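Local coordinates for glyoxalase family protein (Enterococcus faecalis, PDB 2P25), which is of unspecified function but belongs to the glyoxalase/bleomycin resistance protein/dioxygenase superfamily and folds as two beta-alpha-beta-beta-beta modules per chain in a two-subunit assembly, at residues A[46-50]-A[51-55]; A[82-85]-A[86-90]. All coordinates share one frame; numbering follows the deposited sequence.

Contact 1. Residues A[46-50]-A[51-55]; sequences DLKLG and SQELE
With CG of Asp46 beside its backbone N (chi1 -65°) and CG of Glu55 swung to the far side of its own N (chi1 -171°), two carboxylates come to lie side by side part-way along the beta hairpin formed by strands 42-49 and 52-58. Asp46 OD1 stands 3.0 Å from Glu55 OE1, the two planes turned 55° apart. Both groups are acceptors, so this closeness is not a bond between them; Lys44 forms salt bridges to both acids and Arg33 to Asp46, which should offset the like charges. Glu55 also packs on His8 and, across the subunit interface, on His76 of the second subunit.

The ladder is antiparallel. Leu47 and Leu54 form a hydrogen-bonded pair, with Leu47 N to Leu54 O at 2.7 Å and Leu54 N to Leu47 O at 2.8 Å. Their CB atoms are 4.3 Å apart on the face shared with Leu49 and Gln52, where Tyr23 of helix 16-26 packs on Leu47 and Leu54. Leu49 and Gln52 make the last such pair, with Leu49 N to Gln52 O at 3.1 Å, and close a type II' turn through Gly50 and Ser51. The positive phi of Gly50 suits glycine at this corner. In the return bond Gln52 N reaches Leu49 O from above the carbonyl plane rather than on a lone pair.

On the opposite face Lys48 crosses Glu53, its CD 3.9 Å from Glu53 OE1. Bends at chi2 and chi4 lead Lys48 NZ forward to the turn, where it donates to Gly50 O at 3.2 Å.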
# COMPACT_ATOMS: atom_id res chain seq x y z
N ASP A 46 -12.33 -5.33 -7.12
CA ASP A 46 -11.11 -6.14 -6.91
C ASP A 46 -10.47 -6.47 -8.26
O ASP A 46 -11.11 -6.99 -9.16
CB ASP A 46 -11.39 -7.45 -6.16
CG ASP A 46 -11.86 -7.22 -4.72
OD1 ASP A 46 -11.20 -6.46 -3.99
OD2 ASP A 46 -12.86 -7.82 -4.31
N LEU A 47 -9.17 -6.19 -8.36
CA LEU A 47 -8.44 -6.31 -9.63
C LEU A 47 -7.25 -7.24 -9.44
O LEU A 47 -6.67 -7.30 -8.36
CB LEU A 47 -7.92 -4.94 -10.07
CG LEU A 47 -8.93 -3.81 -10.28
CD1 LEU A 47 -8.28 -2.53 -10.76
CD2 LEU A 47 -10.03 -4.24 -11.27
N LYS A 48 -6.87 -7.93 -10.51
CA LYS A 48 -5.82 -8.91 -10.41
C LYS A 48 -4.88 -8.64 -11.57
O LYS A 48 -5.33 -8.50 -12.71
CB LYS A 48 -6.42 -10.30 -10.59
CG LYS A 48 -5.55 -11.47 -10.12
CD LYS A 48 -5.89 -11.87 -8.68
CE LYS A 48 -5.14 -13.11 -8.25
NZ LYS A 48 -3.70 -12.78 -8.02
N LEU A 49 -3.58 -8.55 -11.27
CA LEU A 49 -2.57 -8.78 -12.32
C LEU A 49 -1.50 -9.74 -11.85
O LEU A 49 -0.77 -9.45 -10.89
CB LEU A 49 -1.95 -7.48 -12.83
CG LEU A 49 -0.96 -7.62 -14.01
CD1 LEU A 49 -1.62 -8.16 -15.28
CD2 LEU A 49 -0.27 -6.31 -14.31
N GLY A 50 -1.39 -10.87 -12.54
CA GLY A 50 -0.48 -11.93 -12.11
C GLY A 50 -0.99 -12.51 -10.81
O GLY A 50 -2.08 -13.09 -10.78
N SER A 51 -0.20 -12.36 -9.74
CA SER A 51 -0.53 -12.95 -8.45
C SER A 51 -0.82 -11.80 -7.50
O SER A 51 -1.13 -12.00 -6.33
CB SER A 51 0.62 -13.82 -7.95
OG SER A 51 1.70 -13.03 -7.46
N GLN A 52 -0.73 -10.60 -8.04
CA GLN A 52 -0.98 -9.37 -7.34
C GLN A 52 -2.49 -9.08 -7.29
O GLN A 52 -3.19 -9.30 -8.28
CB GLN A 52 -0.25 -8.26 -8.09
CG GLN A 52 -0.07 -7.01 -7.30
CD GLN A 52 0.19 -5.83 -8.18
OE1 GLN A 52 0.84 -5.96 -9.23
NE2 GLN A 52 -0.29 -4.67 -7.78
N GLU A 53 -2.99 -8.59 -6.16
CA GLU A 53 -4.38 -8.15 -6.09
C GLU A 53 -4.50 -6.72 -5.59
O GLU A 53 -3.79 -6.30 -4.67
CB GLU A 53 -5.20 -9.11 -5.24
CG GLU A 53 -6.70 -8.81 -5.20
CD GLU A 53 -7.52 -10.05 -4.81
OE1 GLU A 53 -7.07 -11.19 -5.05
OE2 GLU A 53 -8.63 -9.86 -4.27
N LEU A 54 -5.40 -5.98 -6.22
CA LEU A 54 -5.61 -4.59 -5.86
C LEU A 54 -7.09 -4.42 -5.57
O LEU A 54 -7.92 -4.80 -6.39
CB LEU A 54 -5.18 -3.71 -7.05
CG LEU A 54 -4.54 -2.37 -6.88
CD1 LEU A 54 -3.21 -2.49 -6.11
CD2 LEU A 54 -4.35 -1.80 -8.28
N GLU A 55 -7.42 -3.91 -4.40
CA GLU A 55 -8.81 -3.66 -4.00
C GLU A 55 -9.09 -2.17 -4.02
O GLU A 55 -8.45 -1.42 -3.28
CB GLU A 55 -8.98 -4.18 -2.60
CG GLU A 55 -10.34 -4.22 -2.05
CD GLU A 55 -10.37 -5.16 -0.87
OE1 GLU A 55 -10.37 -6.41 -1.07
OE2 GLU A 55 -10.36 -4.65 0.25

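Contact 2. Residues A[82-85]-A[86-90]; sequences EHIE and EVIAF
The first turn of helix 84-93, with His83 at the N-cap position, carries a water that bridges the cap residue and Glu86. His83 N donates to this water at 2.7 Å, and the water in turn donates to Glu86 OE2 at 2.8 Å. With CG between the backbone N and the carbonyl carbon (chi1 70°), the otherwise extended Glu86 chain passes beside His83 O. That places Glu86 CG only 3.1 Å from His83 O, while Glu86 N makes a weak bond to the same oxygen.

Regular helical bonding follows. Ile88 N meets Ile84 O at 2.9 Å in a nearly straight bond (176° at the hydrogen), and Ala89 N meets Glu85 O at 2.9 Å. One turn apart, Ile84 and Ile88 touch through CG1 of Ile84 and CD1 of Ile88, 3.9 Å from each other.

Together with Val87, these isoleucines lay the helix on Leu124 of strand 121-125, and Ile88 also reaches Thr112 of strand 110-115. Glu126 accepts a hydrogen bond from Ile84 N, Glu85 forms a salt bridge to Lys110, and Val87 and Phe90 pack on Phe3 of the second subunit.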
# COMPACT_ATOMS: atom_id res chain seq x y z
N GLU A 82 11.99 -4.00 -15.28
CA GLU A 82 13.25 -4.50 -15.81
C GLU A 82 14.02 -3.37 -16.50
O GLU A 82 15.20 -3.18 -16.26
CB GLU A 82 12.98 -5.64 -16.80
CG GLU A 82 12.11 -6.75 -16.20
CD GLU A 82 11.90 -7.97 -17.13
OE1 GLU A 82 12.43 -8.01 -18.29
OE2 GLU A 82 11.17 -8.90 -16.68
N HIS A 83 13.34 -2.65 -17.39
CA HIS A 83 13.97 -1.54 -18.06
C HIS A 83 12.99 -0.38 -18.04
O HIS A 83 11.93 -0.40 -18.69
CB HIS A 83 14.43 -1.90 -19.48
CG HIS A 83 15.61 -1.10 -19.94
ND1 HIS A 83 15.52 -0.09 -20.87
CD2 HIS A 83 16.92 -1.14 -19.57
CE1 HIS A 83 16.71 0.45 -21.06
NE2 HIS A 83 17.58 -0.18 -20.29
N ILE A 84 13.33 0.60 -17.22
CA ILE A 84 12.41 1.69 -16.86
C ILE A 84 11.97 2.59 -18.03
O ILE A 84 10.82 3.01 -18.09
CB ILE A 84 12.97 2.50 -15.68
CG1 ILE A 84 11.86 3.33 -15.02
CG2 ILE A 84 14.19 3.34 -16.12
CD1 ILE A 84 12.24 3.76 -13.61
N GLU A 85 12.87 2.82 -18.98
CA GLU A 85 12.59 3.70 -20.11
C GLU A 85 11.39 3.23 -20.93
O GLU A 85 10.56 4.05 -21.34
CB GLU A 85 13.85 3.85 -21.00
CG GLU A 85 14.95 4.67 -20.29
CD GLU A 85 15.91 3.84 -19.43
OE1 GLU A 85 15.76 2.61 -19.32
OE2 GLU A 85 16.84 4.45 -18.84
N GLU A 86 11.29 1.92 -21.15
CA GLU A 86 10.16 1.39 -21.92
C GLU A 86 8.84 1.52 -21.19
O GLU A 86 7.80 1.77 -21.81
CB GLU A 86 10.39 -0.05 -22.38
CG GLU A 86 10.37 -1.12 -21.31
CD GLU A 86 10.47 -2.52 -21.89
OE1 GLU A 86 10.72 -2.63 -23.11
OE2 GLU A 86 10.33 -3.51 -21.13
N VAL A 87 8.88 1.35 -19.87
CA VAL A 87 7.66 1.50 -19.07
C VAL A 87 7.21 2.96 -19.07
O VAL A 87 6.01 3.27 -19.25
CB VAL A 87 7.81 0.90 -17.65
CG1 VAL A 87 6.45 0.92 -16.93
CG2 VAL A 87 8.33 -0.54 -17.73
N ILE A 88 8.15 3.88 -18.88
CA ILE A 88 7.86 5.31 -19.01
C ILE A 88 7.24 5.63 -20.37
O ILE A 88 6.22 6.33 -20.47
CB ILE A 88 9.12 6.15 -18.71
CG1 ILE A 88 9.45 6.10 -17.22
CG2 ILE A 88 8.94 7.61 -19.17
CD1 ILE A 88 10.87 6.58 -16.92
N ALA A 89 7.85 5.12 -21.45
CA ALA A 89 7.35 5.38 -22.79
C ALA A 89 5.91 4.89 -22.91
O ALA A 89 5.04 5.61 -23.42
CB ALA A 89 8.25 4.72 -23.85
N PHE A 90 5.67 3.66 -22.45
CA PHE A 90 4.32 3.07 -22.45
C PHE A 90 3.31 3.97 -21.72
O PHE A 90 2.24 4.27 -22.26
CB PHE A 90 4.32 1.64 -21.84
CG PHE A 90 2.93 1.12 -21.56
CD1 PHE A 90 2.18 0.54 -22.57
CD2 PHE A 90 2.38 1.24 -20.28
CE1 PHE A 90 0.88 0.06 -22.31
CE2 PHE A 90 1.09 0.78 -20.01
CZ PHE A 90 0.35 0.20 -21.02
O HOH W 1 10.83 -3.04 -18.41

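Overall arrangement
Contact 1 comes first along the chain and contact 2 follows without overlap, their centres 21 Å apart and their nearest atoms about 9 Å. They belong to successive modules of the fold. Residues 46-55 form the turn end of the hairpin whose strands are the two central ones of the four-stranded sheet 6-13, 52-58, 42-49, 30-37, whereas residues 82-90 begin the helix that packs against the second sheet, 73-80, 121-125, 110-115, 102-103. The order strand, helix, three strands is thus repeated, with contact 1 on a sheet and contact 2 on a helix. Although the contacts do not touch, Phe3 of the second subunit packs on Gln52, Val87 and Phe90, so the N-terminal segment of that subunit lies against both parts of the fold.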